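Local coordinates for FBP protein (Leishmania major, PDB 5OFU) that probably hydrolyses fructose 1,6-bisphosphate to fructose 6-phosphate and phosphate with magnesium as cofactor, and binds AMP, at residues 11-16 against 31-36; 91-96 against 112-117. All blocks are in the same frame, centred on the assembly; numbering follows the deposited sequence.

Interaction 1: 11-16 against 31-36. With AMP (adenosine monophosphate), chain E.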
loop_
_atom_site.group_PDB
_atom_site.type_symbol
_atom_site.label_atom_id
_atom_site.label_comp_id
_atom_site.label_asym_id
_atom_site.label_seq_id
_atom_site.Cartn_x
_atom_site.Cartn_y
_atom_site.Cartn_z
ATOM N N THR A 11 3.530 18.520 -4.694
ATOM C CA THR A 11 2.347 17.671 -4.760
ATOM C C THR A 11 1.245 18.365 -5.563
ATOM O O THR A 11 1.273 19.572 -5.728
ATOM C CB THR A 11 1.823 17.329 -3.355
ATOM O OG1 THR A 11 1.400 18.524 -2.686
ATOM C CG2 THR A 11 2.910 16.641 -2.535
ATOM N N LEU A 12 0.273 17.596 -6.050
ATOM C CA LEU A 12 -0.899 18.166 -6.716
ATOM C C LEU A 12 -1.673 19.086 -5.776
ATOM O O LEU A 12 -2.138 20.140 -6.194
ATOM C CB LEU A 12 -1.833 17.068 -7.222
ATOM C CG LEU A 12 -3.103 17.436 -8.007
ATOM C CD1 LEU A 12 -2.811 18.361 -9.175
ATOM C CD2 LEU A 12 -3.795 16.160 -8.489
ATOM N N THR A 13 -1.788 18.703 -4.511
ATOM C CA THR A 13 -2.479 19.536 -3.522
ATOM C C THR A 13 -1.854 20.943 -3.381
ATOM O O THR A 13 -2.568 21.928 -3.471
ATOM C CB THR A 13 -2.545 18.826 -2.158
ATOM O OG1 THR A 13 -3.050 17.502 -2.339
ATOM C CG2 THR A 13 -3.460 19.572 -1.202
ATOM N N GLN A 14 -0.531 21.018 -3.213
ATOM C CA GLN A 14 0.214 22.291 -3.256
ATOM C C GLN A 14 -0.006 23.080 -4.534
ATOM O O GLN A 14 -0.291 24.277 -4.494
ATOM C CB GLN A 14 1.715 22.060 -3.134
ATOM C CG GLN A 14 2.192 21.909 -1.706
ATOM C CD GLN A 14 3.467 21.094 -1.582
ATOM O OE1 GLN A 14 4.105 20.725 -2.579
ATOM N NE2 GLN A 14 3.843 20.793 -0.340
ATOM N N TYR A 15 0.156 22.402 -5.662
ATOM C CA TYR A 15 -0.008 23.013 -6.969
ATOM C C TYR A 15 -1.376 23.684 -7.121
ATOM O O TYR A 15 -1.459 24.785 -7.672
ATOM C CB TYR A 15 0.214 21.949 -8.057
ATOM C CG TYR A 15 -0.036 22.389 -9.478
ATOM C CD1 TYR A 15 -1.299 22.228 -10.060
ATOM C CD2 TYR A 15 0.985 22.939 -10.251
ATOM C CE1 TYR A 15 -1.535 22.611 -11.364
ATOM C CE2 TYR A 15 0.760 23.334 -11.560
ATOM C CZ TYR A 15 -0.500 23.164 -12.113
ATOM O OH TYR A 15 -0.746 23.546 -13.422
ATOM N N ILE A 16 -2.437 23.006 -6.677
ATOM C CA ILE A 16 -3.804 23.519 -6.810
ATOM C C ILE A 16 -3.983 24.783 -5.977
ATOM O O ILE A 16 -4.472 25.797 -6.480
ATOM C CB ILE A 16 -4.865 22.465 -6.417
ATOM C CG1 ILE A 16 -4.927 21.341 -7.459
ATOM C CG2 ILE A 16 -6.248 23.096 -6.292
ATOM C CD1 ILE A 16 -5.535 20.065 -6.928
ATOM N N LEU A 31 -13.251 21.904 -5.865
ATOM C CA LEU A 31 -13.644 21.015 -6.955
ATOM C C LEU A 31 -12.489 20.119 -7.404
ATOM O O LEU A 31 -12.675 18.933 -7.620
ATOM C CB LEU A 31 -14.154 21.859 -8.129
ATOM C CG LEU A 31 -14.739 21.149 -9.340
ATOM C CD1 LEU A 31 -16.020 20.434 -8.942
ATOM C CD2 LEU A 31 -15.005 22.156 -10.448
ATOM N N MET A 32 -11.301 20.705 -7.541
ATOM C CA MET A 32 -10.085 19.960 -7.877
ATOM C C MET A 32 -9.697 18.962 -6.796
ATOM O O MET A 32 -9.289 17.851 -7.107
ATOM C CB MET A 32 -8.915 20.916 -8.096
ATOM C CG MET A 32 -9.050 21.853 -9.290
ATOM S SD MET A 32 -9.194 20.976 -10.858
ATOM C CE MET A 32 -10.955 21.135 -11.170
ATOM N N MET A 33 -9.821 19.355 -5.530
ATOM C CA MET A 33 -9.587 18.433 -4.415
ATOM C C MET A 33 -10.551 17.255 -4.452
ATOM O O MET A 33 -10.139 16.111 -4.220
ATOM C CB MET A 33 -9.723 19.136 -3.061
ATOM C CG MET A 33 -8.680 20.205 -2.767
ATOM S SD MET A 33 -6.982 19.662 -3.017
ATOM C CE MET A 33 -6.161 21.244 -3.031
ATOM N N ALA A 34 -11.820 17.532 -4.744
ATOM C CA ALA A 34 -12.832 16.482 -4.857
ATOM C C ALA A 34 -12.513 15.501 -5.979
ATOM O O ALA A 34 -12.656 14.296 -5.794
ATOM C CB ALA A 34 -14.213 17.081 -5.074
ATOM N N ILE A 35 -12.091 16.035 -7.131
ATOM C CA ILE A 35 -11.677 15.238 -8.298
ATOM C C ILE A 35 -10.459 14.367 -7.970
ATOM O O ILE A 35 -10.444 13.188 -8.283
ATOM C CB ILE A 35 -11.399 16.140 -9.526
ATOM C CG1 ILE A 35 -12.721 16.660 -10.095
ATOM C CG2 ILE A 35 -10.655 15.400 -10.633
ATOM C CD1 ILE A 35 -12.582 17.832 -11.057
ATOM N N GLN A 36 -9.446 14.964 -7.356
ATOM C CA GLN A 36 -8.235 14.249 -6.963
ATOM C C GLN A 36 -8.536 13.041 -6.069
ATOM O O GLN A 36 -7.949 11.971 -6.229
ATOM C CB GLN A 36 -7.298 15.193 -6.208
ATOM C CG GLN A 36 -5.919 14.605 -5.948
ATOM C CD GLN A 36 -5.102 15.402 -4.961
ATOM O OE1 GLN A 36 -5.429 16.549 -4.639
ATOM N NE2 GLN A 36 -4.024 14.798 -4.472
HETATM P P AMP E . -13.639 30.391 -7.922
HETATM O O1P AMP E . -12.891 29.499 -6.967
HETATM O O2P AMP E . -14.867 29.768 -8.538
HETATM O O3P AMP E . -13.894 31.792 -7.419
HETATM O "O5'" AMP E . -12.554 30.618 -9.078
HETATM C "C5'" AMP E . -12.875 31.346 -10.257
HETATM C "C4'" AMP E . -11.853 31.096 -11.360
HETATM O "O4'" AMP E . -10.524 31.383 -10.919
HETATM C "C3'" AMP E . -11.828 29.661 -11.851
HETATM O "O3'" AMP E . -12.789 29.409 -12.869
HETATM C "C2'" AMP E . -10.414 29.495 -12.345
HETATM O "O2'" AMP E . -10.264 29.914 -13.702
HETATM C "C1'" AMP E . -9.616 30.387 -11.404
HETATM N N9 AMP E . -9.112 29.519 -10.303
HETATM C C8 AMP E . -9.620 29.406 -9.055
HETATM N N7 AMP E . -8.918 28.514 -8.323
HETATM C C5 AMP E . -7.949 28.036 -9.106
HETATM C C6 AMP E . -6.872 27.051 -8.944
HETATM N N6 AMP E . -6.716 26.423 -7.768
HETATM N N1 AMP E . -6.064 26.821 -10.000
HETATM C C2 AMP E . -6.223 27.459 -11.182
HETATM N N3 AMP E . -7.198 28.365 -11.397
HETATM C C4 AMP E . -8.078 28.685 -10.414
HETATM O O HOH W 1 -1.213 15.503 -4.184
#

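Interaction 2: 91-96 against 112-117. With AMP (adenosine monophosphate), chain E.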
loop_
_atom_site.group_PDB
_atom_site.type_symbol
_atom_site.label_atom_id
_atom_site.label_comp_id
_atom_site.label_asym_id
_atom_site.label_seq_id
_atom_site.Cartn_x
_atom_site.Cartn_y
_atom_site.Cartn_z
ATOM N N VAL A 91 -20.615 22.474 -7.686
ATOM C CA VAL A 91 -21.283 22.152 -8.962
ATOM C C VAL A 91 -22.779 22.434 -8.899
ATOM O O VAL A 91 -23.385 22.288 -7.830
ATOM C CB VAL A 91 -21.043 20.681 -9.406
ATOM C CG1 VAL A 91 -19.582 20.311 -9.224
ATOM C CG2 VAL A 91 -21.940 19.703 -8.657
ATOM N N CYS A 92 -23.346 22.901 -10.015
ATOM C CA CYS A 92 -24.799 22.880 -10.200
ATOM C C CYS A 92 -25.238 21.750 -11.118
ATOM O O CYS A 92 -26.307 21.196 -10.892
ATOM C CB CYS A 92 -25.352 24.208 -10.709
ATOM S SG CYS A 92 -24.669 24.791 -12.259
ATOM N N VAL A 93 -24.420 21.396 -12.115
ATOM C CA VAL A 93 -24.758 20.337 -13.075
ATOM C C VAL A 93 -23.635 19.299 -13.228
ATOM O O VAL A 93 -22.475 19.663 -13.394
ATOM C CB VAL A 93 -25.085 20.931 -14.458
ATOM C CG1 VAL A 93 -25.411 19.838 -15.460
ATOM C CG2 VAL A 93 -26.252 21.901 -14.345
ATOM N N LEU A 94 -24.000 18.015 -13.111
ATOM C CA LEU A 94 -23.118 16.875 -13.406
ATOM C C LEU A 94 -23.632 16.144 -14.630
ATOM O O LEU A 94 -24.844 15.970 -14.781
ATOM C CB LEU A 94 -23.106 15.851 -12.273
ATOM C CG LEU A 94 -22.293 16.096 -11.018
ATOM C CD1 LEU A 94 -22.283 14.828 -10.174
ATOM C CD2 LEU A 94 -20.876 16.516 -11.360
ATOM N N GLY A 95 -22.717 15.723 -15.491
ATOM C CA GLY A 95 -23.060 14.882 -16.628
ATOM C C GLY A 95 -22.090 13.734 -16.719
ATOM O O GLY A 95 -20.905 13.952 -16.967
ATOM N N SER A 96 -22.571 12.523 -16.449
ATOM C CA SER A 96 -21.774 11.301 -16.656
ATOM C C SER A 96 -22.100 10.779 -18.027
ATOM O O SER A 96 -23.274 10.676 -18.370
ATOM C CB SER A 96 -22.107 10.229 -15.621
ATOM O OG SER A 96 -21.448 9.022 -15.948
ATOM N N ASP A 112 -21.584 27.255 -9.330
ATOM C CA ASP A 112 -21.862 27.664 -10.715
ATOM C C ASP A 112 -20.997 26.919 -11.740
ATOM O O ASP A 112 -20.802 27.412 -12.850
ATOM C CB ASP A 112 -21.723 29.191 -10.849
ATOM C CG ASP A 112 -20.306 29.676 -10.613
ATOM O OD1 ASP A 112 -19.693 29.227 -9.620
ATOM O OD2 ASP A 112 -19.813 30.524 -11.385
ATOM N N TYR A 113 -20.490 25.739 -11.361
ATOM C CA TYR A 113 -19.674 24.911 -12.251
ATOM C C TYR A 113 -20.483 23.744 -12.802
ATOM O O TYR A 113 -21.278 23.142 -12.075
ATOM C CB TYR A 113 -18.416 24.412 -11.542
ATOM C CG TYR A 113 -17.405 25.507 -11.353
ATOM C CD1 TYR A 113 -16.684 25.989 -12.429
ATOM C CD2 TYR A 113 -17.165 26.066 -10.100
ATOM C CE1 TYR A 113 -15.759 27.007 -12.273
ATOM C CE2 TYR A 113 -16.232 27.085 -9.936
ATOM C CZ TYR A 113 -15.530 27.556 -11.034
ATOM O OH TYR A 113 -14.610 28.583 -10.925
ATOM N N LEU A 114 -20.310 23.479 -14.100
ATOM C CA LEU A 114 -20.863 22.297 -14.767
ATOM C C LEU A 114 -19.700 21.369 -15.062
ATOM O O LEU A 114 -18.724 21.812 -15.669
ATOM C CB LEU A 114 -21.545 22.667 -16.089
ATOM C CG LEU A 114 -22.678 23.704 -16.087
ATOM C CD1 LEU A 114 -22.133 25.118 -16.099
ATOM C CD2 LEU A 114 -23.608 23.505 -17.277
ATOM N N ILE A 115 -19.775 20.121 -14.594
ATOM C CA ILE A 115 -18.733 19.101 -14.850
ATOM C C ILE A 115 -19.310 18.032 -15.762
ATOM O O ILE A 115 -20.385 17.497 -15.500
ATOM C CB ILE A 115 -18.229 18.352 -13.581
ATOM C CG1 ILE A 115 -18.290 19.218 -12.330
ATOM C CG2 ILE A 115 -16.813 17.824 -13.794
ATOM C CD1 ILE A 115 -17.575 20.547 -12.436
ATOM N N PHE A 116 -18.604 17.734 -16.837
ATOM C CA PHE A 116 -18.966 16.617 -17.694
ATOM C C PHE A 116 -17.802 15.650 -17.688
ATOM O O PHE A 116 -16.655 16.061 -17.885
ATOM C CB PHE A 116 -19.322 17.100 -19.098
ATOM C CG PHE A 116 -20.560 17.934 -19.122
ATOM C CD1 PHE A 116 -21.813 17.335 -19.186
ATOM C CD2 PHE A 116 -20.483 19.307 -19.024
ATOM C CE1 PHE A 116 -22.971 18.102 -19.181
ATOM C CE2 PHE A 116 -21.635 20.077 -19.012
ATOM C CZ PHE A 116 -22.882 19.472 -19.089
ATOM N N PHE A 117 -18.093 14.380 -17.426
ATOM C CA PHE A 117 -17.041 13.403 -17.257
ATOM C C PHE A 117 -17.402 12.030 -17.793
ATOM O O PHE A 117 -18.575 11.663 -17.872
ATOM C CB PHE A 117 -16.654 13.303 -15.773
ATOM C CG PHE A 117 -17.769 12.838 -14.882
ATOM C CD1 PHE A 117 -18.724 13.729 -14.432
ATOM C CD2 PHE A 117 -17.864 11.512 -14.500
ATOM C CE1 PHE A 117 -19.759 13.308 -13.618
ATOM C CE2 PHE A 117 -18.895 11.083 -13.669
ATOM C CZ PHE A 117 -19.843 11.983 -13.226
HETATM P P AMP E . -13.639 30.391 -7.922
HETATM O O1P AMP E . -12.891 29.499 -6.967
HETATM O O2P AMP E . -14.867 29.768 -8.538
HETATM O O3P AMP E . -13.894 31.792 -7.419
HETATM O "O5'" AMP E . -12.554 30.618 -9.078
HETATM C "C5'" AMP E . -12.875 31.346 -10.257
HETATM C "C4'" AMP E . -11.853 31.096 -11.360
HETATM O "O4'" AMP E . -10.524 31.383 -10.919
HETATM C "C3'" AMP E . -11.828 29.661 -11.851
HETATM O "O3'" AMP E . -12.789 29.409 -12.869
HETATM C "C2'" AMP E . -10.414 29.495 -12.345
HETATM O "O2'" AMP E . -10.264 29.914 -13.702
HETATM C "C1'" AMP E . -9.616 30.387 -11.404
HETATM N N9 AMP E . -9.112 29.519 -10.303
HETATM C C8 AMP E . -9.620 29.406 -9.055
HETATM N N7 AMP E . -8.918 28.514 -8.323
HETATM C C5 AMP E . -7.949 28.036 -9.106
HETATM C C6 AMP E . -6.872 27.051 -8.944
HETATM N N6 AMP E . -6.716 26.423 -7.768
HETATM N N1 AMP E . -6.064 26.821 -10.000
HETATM C C2 AMP E . -6.223 27.459 -11.182
HETATM N N3 AMP E . -7.198 28.365 -11.397
HETATM C C4 AMP E . -8.078 28.685 -10.414
#

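Interaction 1: 11-16 against 31-36
Q36 reaches T13 on an extended side chain, its CG trans to the backbone N (chi1 -171°) and the chain straight beyond. I16 has CG1 beside its backbone N (chi1 -70°) and is extended beyond, which brings CD1 to M32. The two segments form an antiparallel helix pair in the N-terminal part of the class 1 fructose-1,6-bisphosphatase fold, with short axes 164° apart and 10.5 Å at closest approach. T11 is the N-cap of the first helix and makes a capping box with Q14: Q14 N binds T11 OG1, and T11 N binds Q14 OE1 from above the amide's carbonyl plane.

Most of the contact is apolar. I16 CD1 packs on M32 CB at 3.7 Å. M33 bends at chi2 and brings its methyl between T13 and I16. M33 CE lies 3.7 Å from T13 CG2 and 3.8 Å from I16 CG2. L12 and Q36 come from opposite directions, and L12 CD2 lies against Q36 CG at 3.7 Å. Both polar ends of the Q36 amide have partners, but weak ones. T13 OG1 gives a weak hydrogen bond to Q36 OE1 at 3.4 Å, and Q36 NE2 donates weakly to a water that also accepts from T13 N. L12 and Q36 touch F199 of strand 198-203, and T13 packs on T13 of a neighbouring subunit.

The pair also borders the AMP site. I16 touches the adenine with CG2, and the exocyclic AMP N6 gives a weak hydrogen bond to I16 O at 2.7 Å.

Interaction 2: 91-96 against 112-117
V91 packs its CG1 on I115 CG1 at 3.5 Å, the two side chains crossing at about a right angle. V91 opens two parallel neighbouring strands of the large mixed sheet in the FBPase N-terminal domain; segments 93-96 and 113-117 run 6° apart. At C92 the chain turns a corner, and the register shifts by one between V91 and V93: a beta bulge. C92 N bonds to Y113 O at 2.9 Å, with the donor tilted a little from the carbonyl plane.

V93 resumes the regular ladder, and its carbonyl takes I115 N at 3.0 Å. Its side chain packs beside L114, on the face that F116 also occupies. L94 points to the other face, where its CD2 lies 3.9 Å from I115 CG1. These two side chains run side by side in the same direction, and L94 also meets the F117 ring and L85 of helix 73-87.

G95 bonds the residues flanking F116: its N donates to I115 O at 2.9 Å, and its O accepts F117 N at 2.9 Å, nearly along the C=O axis. With no side chain, G95 lets the F116 ring come against its CA. S96 closes the segment. F117 turns its CG between its backbone N and carbonyl carbon (chi1 62°), and the ring swings back toward S96. A CH-pi contact follows, with S96 CA 4.1 Å from the F117 ring centroid. S96 OG bonds to N78, while F117 stacks on F81.

Just beyond lie the manganese ligands E97, E98 and D118. At the opposite end Y113 OH accepts from AMP O3' and donates to AMP O2P at 2.7 Å.

Both contacts are buried and both touch the same AMP, from different sides: interaction 1 at the base, interaction 2 at the ribose and phosphate. Their chemistry differs with their place. Interaction 1 joins two helices through side chains, with one weak direct hydrogen bond and a water, and reaches a neighbouring subunit. Interaction 2 joins two strands inside the sheet through a ladder of backbone bonds, and no other protein chain touches it. L31 connects them: it sits on helix 27-47 and packs its CD1 on V91 CG1 and its CD2 on I115 CD1, both at 3.6 Å. The helix thus meets 11-16 with one side and the sheet with another.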